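Peptidase S9 prolyl oligopeptidase catalytic domain-containing protein (Pyrococcus horikoshii, PDB 4HXF) probably acts as a serine peptidase of the prolyl oligopeptidase family, an acylaminoacyl peptidase that assembles into a self-compartmentalizing hexamer. Local coordinates at residues K198-I202 with F214-Y220; Y398-M403 with R592-M597; A484-E488 with F596-F600. All blocks are in the same frame, centred on the assembly; numbering follows the deposited sequence.

Contact 1: K198-I202 with F214-Y220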
# COMPACT_ATOMS: atom_id res chain seq x y z
N LYS A 198 -28.49 -5.54 -40.78
CA LYS A 198 -29.15 -5.78 -42.05
C LYS A 198 -29.33 -7.23 -42.44
O LYS A 198 -30.53 -7.66 -42.66
CB LYS A 198 -28.58 -5.00 -43.23
CG LYS A 198 -29.26 -5.39 -44.59
CD LYS A 198 -30.47 -4.59 -44.95
CE LYS A 198 -30.08 -3.17 -45.39
NZ LYS A 198 -29.65 -2.72 -46.73
N TYR A 199 -28.23 -8.02 -42.48
CA TYR A 199 -28.36 -9.42 -42.76
C TYR A 199 -27.59 -10.30 -41.79
O TYR A 199 -26.50 -9.97 -41.42
CB TYR A 199 -27.87 -9.73 -44.14
CG TYR A 199 -28.66 -9.02 -45.26
CD1 TYR A 199 -28.03 -8.18 -46.11
CD2 TYR A 199 -30.02 -9.28 -45.49
CE1 TYR A 199 -28.72 -7.47 -47.12
CE2 TYR A 199 -30.70 -8.62 -46.55
CZ TYR A 199 -30.02 -7.74 -47.38
OH TYR A 199 -30.63 -6.99 -48.45
N TRP A 200 -28.16 -11.42 -41.46
CA TRP A 200 -27.57 -12.45 -40.60
C TRP A 200 -27.66 -13.80 -41.22
O TRP A 200 -28.49 -14.07 -42.09
CB TRP A 200 -28.43 -12.56 -39.29
CG TRP A 200 -28.28 -11.38 -38.37
CD1 TRP A 200 -27.35 -11.24 -37.29
CD2 TRP A 200 -29.07 -10.16 -38.37
NE1 TRP A 200 -27.52 -10.06 -36.66
CE2 TRP A 200 -28.56 -9.33 -37.29
CE3 TRP A 200 -30.05 -9.65 -39.21
CZ2 TRP A 200 -29.07 -8.09 -37.01
CZ3 TRP A 200 -30.60 -8.43 -38.88
CH2 TRP A 200 -30.06 -7.62 -37.87
N ASP A 201 -26.77 -14.68 -40.78
CA ASP A 201 -26.86 -16.12 -40.97
C ASP A 201 -27.22 -16.72 -39.61
O ASP A 201 -26.70 -16.23 -38.59
CB ASP A 201 -25.56 -16.69 -41.47
CG ASP A 201 -25.09 -16.06 -42.79
OD1 ASP A 201 -25.94 -15.61 -43.58
OD2 ASP A 201 -23.89 -16.07 -42.97
N ILE A 202 -28.13 -17.65 -39.57
CA ILE A 202 -28.58 -18.22 -38.32
C ILE A 202 -28.34 -19.72 -38.33
O ILE A 202 -28.68 -20.45 -39.28
CB ILE A 202 -30.10 -17.91 -38.09
CG1 ILE A 202 -30.39 -16.41 -38.22
CG2 ILE A 202 -30.65 -18.52 -36.77
CD1 ILE A 202 -31.87 -16.00 -38.07
N PHE A 214 -30.83 -20.40 -41.64
CA PHE A 214 -31.11 -19.31 -42.53
C PHE A 214 -29.88 -18.69 -43.03
O PHE A 214 -28.87 -18.49 -42.30
CB PHE A 214 -31.93 -18.16 -41.84
CG PHE A 214 -33.30 -18.57 -41.42
CD1 PHE A 214 -33.54 -18.96 -40.12
CD2 PHE A 214 -34.35 -18.65 -42.36
CE1 PHE A 214 -34.78 -19.44 -39.70
CE2 PHE A 214 -35.63 -19.10 -41.93
CZ PHE A 214 -35.82 -19.49 -40.61
N GLU A 215 -29.94 -18.19 -44.27
CA GLU A 215 -28.82 -17.53 -44.85
C GLU A 215 -29.23 -16.16 -45.35
O GLU A 215 -30.17 -16.09 -46.18
CB GLU A 215 -28.35 -18.41 -46.01
CG GLU A 215 -27.44 -17.68 -46.91
CD GLU A 215 -26.01 -17.98 -46.66
OE1 GLU A 215 -25.62 -19.13 -47.04
OE2 GLU A 215 -25.31 -17.05 -46.20
N LYS A 216 -28.52 -15.12 -44.94
CA LYS A 216 -28.71 -13.73 -45.39
C LYS A 216 -30.16 -13.28 -45.23
O LYS A 216 -30.85 -12.88 -46.23
CB LYS A 216 -28.17 -13.53 -46.80
CG LYS A 216 -27.97 -12.10 -47.17
CD LYS A 216 -27.15 -11.99 -48.52
CE LYS A 216 -26.83 -10.59 -48.87
NZ LYS A 216 -25.64 -10.69 -49.84
N VAL A 217 -30.62 -13.37 -43.99
CA VAL A 217 -32.01 -12.96 -43.65
C VAL A 217 -31.91 -11.69 -42.80
O VAL A 217 -30.84 -11.40 -42.16
CB VAL A 217 -32.76 -14.03 -42.92
CG1 VAL A 217 -33.15 -15.17 -43.92
CG2 VAL A 217 -31.96 -14.51 -41.71
N SER A 218 -33.00 -10.89 -42.69
CA SER A 218 -32.90 -9.59 -41.99
C SER A 218 -33.59 -9.74 -40.66
O SER A 218 -34.14 -8.76 -40.12
CB SER A 218 -33.57 -8.48 -42.86
OG SER A 218 -32.80 -8.24 -44.02
N PHE A 219 -33.53 -10.94 -40.05
CA PHE A 219 -33.93 -11.14 -38.66
C PHE A 219 -32.92 -11.96 -37.92
O PHE A 219 -32.06 -12.59 -38.55
CB PHE A 219 -35.32 -11.73 -38.51
CG PHE A 219 -35.72 -12.88 -39.42
CD1 PHE A 219 -37.03 -12.90 -39.95
CD2 PHE A 219 -34.97 -14.02 -39.54
CE1 PHE A 219 -37.47 -14.02 -40.69
CE2 PHE A 219 -35.38 -15.13 -40.33
CZ PHE A 219 -36.62 -15.11 -40.88
N TYR A 220 -32.94 -11.86 -36.60
CA TYR A 220 -32.09 -12.71 -35.75
C TYR A 220 -32.96 -13.30 -34.66
O TYR A 220 -34.09 -12.87 -34.42
CB TYR A 220 -30.86 -11.90 -35.23
CG TYR A 220 -31.23 -10.70 -34.38
CD1 TYR A 220 -31.53 -9.47 -34.97
CD2 TYR A 220 -31.19 -10.76 -33.00
CE1 TYR A 220 -31.78 -8.32 -34.24
CE2 TYR A 220 -31.52 -9.59 -32.25
CZ TYR A 220 -31.86 -8.43 -32.89
OH TYR A 220 -32.16 -7.24 -32.20
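Trp200 lies side by side with Tyr220, and its atoms can be followed outward from the backbone. CB comes first, 3.7 Å from Phe219 O, a buried carbonyl oxygen that has no polar partner in the model. With chi1 at -71°, CG is anti to the carbonyl carbon, and the indole extends along the other segment. Its five-membered ring carries Tyr220 CB almost on the normal: this CH-pi contact measures 3.9 Å from CB to the ring centroid. CE3 meets Val217 O at the indole edge. At the far end CZ2 touches Tyr220 CD1 at 3.5 Å, the two rings being oblique with planes 41° apart. The backbone next to Trp200 forms a G1 beta bulge: Trp200 N bonds to Val217 O and Val217 N returns to Trp200 O, yet Lys216, with left-handed backbone angles, is also opposite Trp200. The bulge sits in the 200-206/209-217 hairpin of one four-stranded beta-propeller sheet, just before the chain turns at Ser218 into strand 219-224 of the next. Asp201 OD1 accepts from Lys216 N at 3.0 Å and lies 3.1 Å from Glu215 OE2 without bonding it; His189, bonded to Asp201, and Lys212, paired with Glu215, probably offset the like charges. Lys198 CG and Lys216 CG cover opposite faces of the Tyr199 ring. Ser218 OG, beside Tyr199 CD2 and CE2, donates to Lys198 O over 2.7 Å.

Contact 2: Y398-M403 with R592-M597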
# COMPACT_ATOMS: atom_id res chain seq x y z
N TYR A 398 -35.50 14.30 -18.15
CA TYR A 398 -35.06 15.15 -17.05
C TYR A 398 -34.89 16.61 -17.40
O TYR A 398 -35.46 17.47 -16.65
CB TYR A 398 -33.72 14.65 -16.56
CG TYR A 398 -33.20 15.30 -15.30
CD1 TYR A 398 -33.65 14.96 -14.10
CD2 TYR A 398 -32.22 16.29 -15.39
CE1 TYR A 398 -33.16 15.52 -12.93
CE2 TYR A 398 -31.74 16.86 -14.27
CZ TYR A 398 -32.18 16.46 -13.04
OH TYR A 398 -31.64 16.99 -11.89
N GLU A 399 -34.25 16.86 -18.57
CA GLU A 399 -33.97 18.23 -18.89
C GLU A 399 -35.26 19.00 -19.11
O GLU A 399 -35.33 20.21 -18.87
CB GLU A 399 -33.14 18.40 -20.12
CG GLU A 399 -31.74 17.90 -20.03
CD GLU A 399 -31.61 16.43 -20.36
OE1 GLU A 399 -32.58 15.65 -20.22
OE2 GLU A 399 -30.45 16.06 -20.72
N MET A 400 -36.34 18.32 -19.59
CA MET A 400 -37.55 19.05 -19.87
C MET A 400 -38.21 19.46 -18.60
O MET A 400 -38.69 20.54 -18.45
CB MET A 400 -38.51 18.19 -20.72
CG MET A 400 -37.88 17.94 -22.08
SD MET A 400 -39.13 16.97 -23.05
CE MET A 400 -38.29 16.96 -24.64
N GLN A 401 -38.30 18.56 -17.61
CA GLN A 401 -38.84 18.90 -16.32
C GLN A 401 -38.06 19.95 -15.60
O GLN A 401 -38.62 20.93 -15.07
CB GLN A 401 -39.03 17.72 -15.39
CG GLN A 401 -39.91 16.61 -15.94
CD GLN A 401 -41.34 17.06 -16.05
OE1 GLN A 401 -41.86 17.64 -15.10
NE2 GLN A 401 -41.96 16.82 -17.20
N LEU A 402 -36.73 19.82 -15.65
CA LEU A 402 -35.83 20.77 -15.03
C LEU A 402 -35.99 22.17 -15.64
O LEU A 402 -36.19 23.14 -14.88
CB LEU A 402 -34.39 20.34 -15.30
CG LEU A 402 -33.26 21.27 -14.80
CD1 LEU A 402 -33.24 21.63 -13.32
CD2 LEU A 402 -31.90 20.71 -15.34
N MET A 403 -35.98 22.28 -16.97
CA MET A 403 -36.13 23.60 -17.58
C MET A 403 -37.49 24.24 -17.43
O MET A 403 -37.66 25.44 -17.28
CB MET A 403 -35.54 23.65 -18.97
CG MET A 403 -34.12 23.19 -19.10
SD MET A 403 -32.95 24.07 -18.07
CE MET A 403 -32.79 25.66 -18.93
N ARG A 592 -22.74 18.30 -16.63
CA ARG A 592 -23.44 18.56 -17.88
C ARG A 592 -24.75 19.26 -17.66
O ARG A 592 -25.07 20.23 -18.36
CB ARG A 592 -23.66 17.27 -18.70
CG ARG A 592 -24.48 17.53 -19.94
CD ARG A 592 -24.79 16.32 -20.75
NE ARG A 592 -25.94 16.59 -21.64
CZ ARG A 592 -27.22 16.60 -21.28
NH1 ARG A 592 -28.16 16.93 -22.16
NH2 ARG A 592 -27.60 16.24 -20.06
N TYR A 593 -25.56 18.76 -16.70
CA TYR A 593 -26.83 19.43 -16.45
C TYR A 593 -26.66 20.88 -16.03
O TYR A 593 -27.44 21.76 -16.45
CB TYR A 593 -27.68 18.67 -15.42
CG TYR A 593 -28.20 17.28 -15.83
CD1 TYR A 593 -27.97 16.16 -15.01
CD2 TYR A 593 -28.90 17.12 -16.96
CE1 TYR A 593 -28.53 14.94 -15.35
CE2 TYR A 593 -29.40 15.88 -17.38
CZ TYR A 593 -29.21 14.79 -16.52
OH TYR A 593 -29.72 13.56 -16.87
N LYS A 594 -25.61 21.18 -15.24
CA LYS A 594 -25.45 22.53 -14.75
C LYS A 594 -24.99 23.44 -15.92
O LYS A 594 -25.47 24.59 -16.12
CB LYS A 594 -24.40 22.51 -13.65
CG LYS A 594 -24.10 23.91 -13.13
CD LYS A 594 -25.32 24.62 -12.54
CE LYS A 594 -24.94 25.86 -11.71
NZ LYS A 594 -26.10 26.69 -11.23
N LEU A 595 -24.11 22.91 -16.81
CA LEU A 595 -23.71 23.64 -18.04
C LEU A 595 -24.91 23.96 -18.93
O LEU A 595 -25.08 25.07 -19.43
CB LEU A 595 -22.68 22.88 -18.89
CG LEU A 595 -21.24 22.73 -18.40
CD1 LEU A 595 -20.47 21.73 -19.27
CD2 LEU A 595 -20.60 24.13 -18.42
N PHE A 596 -25.75 22.94 -19.13
CA PHE A 596 -26.89 23.05 -19.98
C PHE A 596 -27.80 24.14 -19.44
O PHE A 596 -28.23 25.05 -20.17
CB PHE A 596 -27.59 21.70 -19.98
CG PHE A 596 -28.84 21.57 -20.86
CD1 PHE A 596 -28.77 20.98 -22.11
CD2 PHE A 596 -30.10 21.95 -20.38
CE1 PHE A 596 -29.89 20.86 -22.90
CE2 PHE A 596 -31.24 21.76 -21.13
CZ PHE A 596 -31.12 21.27 -22.43
N MET A 597 -28.14 24.08 -18.16
CA MET A 597 -29.09 25.04 -17.64
C MET A 597 -28.49 26.44 -17.63
O MET A 597 -29.21 27.39 -17.99
CB MET A 597 -29.72 24.58 -16.28
CG MET A 597 -28.80 24.49 -15.12
SD MET A 597 -29.44 23.33 -13.79
CE MET A 597 -29.42 24.62 -12.58
O HOH W 1 -31.23 13.35 -19.11
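Tyr398 lays the CD2 side of its ring over one face of Tyr593, with CD2 3.5 Å from Tyr593 CE2 and the ring planes inclined by 43°. The two tyrosines belong to helices 398-405 and 586-605 of the alpha/beta-hydrolase fold, which both rest on Phe383 of the central sheet. The short helical segments cross at -50°, and their axes stay 11.4 Å apart, a gap bridged by long side chains. Glu399 takes the middle of it. Bent at chi2 (86°), its chain brings CG over the Phe596 ring as a CH-pi donor, 4.2 Å from the centroid, and sends the carboxylate on to Arg592. There OE2 alone receives both terminal nitrogens of the guanidinium, Arg592 NH1 at 2.8 Å and NH2 at 2.9 Å. They arrive on its anti side from opposite faces of the carboxylate plane, which stands nearly perpendicular to the guanidinium. Both bonds are clearly bent, as expected when two donors share one acceptor. Arg592 NE pairs with Glu488, so a second carboxylate helps fix the buried guanidinium. Met403 closes the other end, its CG 3.8 Å from Phe596 CE2 and its SD in a Met-aromatic contact at the ring edge. Glu399 OE1, which also pairs with Lys397, accepts from a water that is hydrogen-bonded in turn to Tyr593 OH (2.7 Å), a hydroxyl that Arg589 holds as well.

Contact 3: A484-E488 with F596-F600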
# COMPACT_ATOMS: atom_id res chain seq x y z
N ALA A 484 -30.33 30.99 -29.34
CA ALA A 484 -29.30 30.14 -28.71
C ALA A 484 -29.51 28.73 -29.09
O ALA A 484 -30.63 28.29 -29.28
CB ALA A 484 -29.40 30.27 -27.17
N GLY A 485 -28.44 27.96 -29.09
CA GLY A 485 -28.45 26.55 -29.33
C GLY A 485 -27.54 25.77 -28.42
O GLY A 485 -26.47 26.31 -27.99
N ILE A 486 -27.94 24.55 -28.09
CA ILE A 486 -27.06 23.56 -27.42
C ILE A 486 -27.08 22.33 -28.26
O ILE A 486 -28.11 21.63 -28.32
CB ILE A 486 -27.41 23.29 -25.94
CG1 ILE A 486 -27.43 24.61 -25.11
CG2 ILE A 486 -26.41 22.24 -25.39
CD1 ILE A 486 -27.63 24.36 -23.61
N SER A 487 -25.96 22.05 -28.93
CA SER A 487 -25.87 20.86 -29.81
C SER A 487 -24.95 19.85 -29.18
O SER A 487 -23.80 20.16 -28.87
CB SER A 487 -25.27 21.32 -31.13
OG SER A 487 -24.80 20.24 -31.95
N GLU A 488 -25.40 18.62 -29.03
CA GLU A 488 -24.63 17.59 -28.28
C GLU A 488 -24.43 16.36 -29.14
O GLU A 488 -25.34 15.85 -29.79
CB GLU A 488 -25.34 17.19 -27.02
CG GLU A 488 -25.96 18.30 -26.25
CD GLU A 488 -26.36 17.88 -24.87
OE1 GLU A 488 -25.59 17.06 -24.29
OE2 GLU A 488 -27.49 18.30 -24.41
N PHE A 596 -25.75 22.94 -19.13
CA PHE A 596 -26.89 23.05 -19.98
C PHE A 596 -27.80 24.14 -19.44
O PHE A 596 -28.23 25.05 -20.17
CB PHE A 596 -27.59 21.70 -19.98
CG PHE A 596 -28.84 21.57 -20.86
CD1 PHE A 596 -28.77 20.98 -22.11
CD2 PHE A 596 -30.10 21.95 -20.38
CE1 PHE A 596 -29.89 20.86 -22.90
CE2 PHE A 596 -31.24 21.76 -21.13
CZ PHE A 596 -31.12 21.27 -22.43
N MET A 597 -28.14 24.08 -18.16
CA MET A 597 -29.09 25.04 -17.64
C MET A 597 -28.49 26.44 -17.63
O MET A 597 -29.21 27.39 -17.99
CB MET A 597 -29.72 24.58 -16.28
CG MET A 597 -28.80 24.49 -15.12
SD MET A 597 -29.44 23.33 -13.79
CE MET A 597 -29.42 24.62 -12.58
N GLU A 598 -27.23 26.57 -17.29
CA GLU A 598 -26.65 27.90 -17.26
C GLU A 598 -26.43 28.56 -18.60
O GLU A 598 -26.60 29.77 -18.73
CB GLU A 598 -25.33 27.93 -16.47
CG GLU A 598 -25.52 27.65 -14.98
CD GLU A 598 -26.47 28.64 -14.31
OE1 GLU A 598 -26.36 29.87 -14.65
OE2 GLU A 598 -27.36 28.21 -13.50
N PHE A 599 -26.15 27.78 -19.62
CA PHE A 599 -26.04 28.32 -21.00
C PHE A 599 -27.35 28.92 -21.43
O PHE A 599 -27.42 30.04 -21.88
CB PHE A 599 -25.51 27.31 -21.97
CG PHE A 599 -25.06 27.90 -23.26
CD1 PHE A 599 -23.81 28.53 -23.32
CD2 PHE A 599 -25.89 27.89 -24.40
CE1 PHE A 599 -23.38 29.05 -24.52
CE2 PHE A 599 -25.48 28.51 -25.56
CZ PHE A 599 -24.21 29.08 -25.62
N PHE A 600 -28.48 28.22 -21.19
CA PHE A 600 -29.76 28.81 -21.54
C PHE A 600 -30.14 29.99 -20.64
O PHE A 600 -30.64 30.97 -21.15
CB PHE A 600 -30.89 27.76 -21.53
CG PHE A 600 -30.96 26.94 -22.80
CD1 PHE A 600 -30.91 25.55 -22.78
CD2 PHE A 600 -30.97 27.55 -24.07
CE1 PHE A 600 -31.10 24.80 -23.95
CE2 PHE A 600 -31.02 26.77 -25.26
CZ PHE A 600 -31.08 25.41 -25.17
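Ile486 drives its CD1 methyl against the helix between Phe596 and Phe600, and this is where the contact is densest. CD1 stands 3.5 Å from Phe600 CE1, over a face of that ring, in a CH-pi contact with 3.9 Å to the centroid. The same methyl lies over a face of Phe596, somewhat farther out at 4.3 Å from the centroid, and it also meets the backbone oxygen of that residue. One carbon back, Ile486 CG1 packs on Phe599 CD2 at 3.7 Å, the two side chains passing each other in opposite directions. With chi1 at -55°, CG1 stands anti to the carbonyl carbon, and the CG1-CD1 branch is the one that reaches the three rings. Phe596 and Phe600 also meet each other, edge-to-face. Toward the ends of the strand the fit is slacker, although it remains buried. Ala484 CB comes no closer than 4.3 Å to Phe600 CE2. Glu488 OE2 approaches Phe596 CD1 obliquely at 3.8 Å, while its carboxylate is engaged by Arg592 of the same helix. With the strand and helix directions 158° apart, nearly antiparallel, this is the packing of a helix on a central parallel strand of an alpha/beta-hydrolase sheet, next to strand 460-465, which leads into the probable nucleophile elbow.

Overall arrangement
After an N-terminal stretch that packs beside contact 2, the chain builds the beta-propeller sheets, and contact 1 closes a hairpin of only 11 intervening residues, at the step from one sheet to the next. That loop is complete before the hydrolase domain supplies any segment of the others. Contact 2 then opens at helix 398-405 and contact 3 at strand 484-488; both end on helix 586-605, closing loops of 188 and 107 residues that neither cleanly nest nor cross, since they share Phe596 and Met597. Their centres are about 9 Å apart, and the Arg592–Glu488 salt bridge links them directly. Contact 1 lies on the opposite side of the chain's centre, about 42 Å from each of the others, centre to centre.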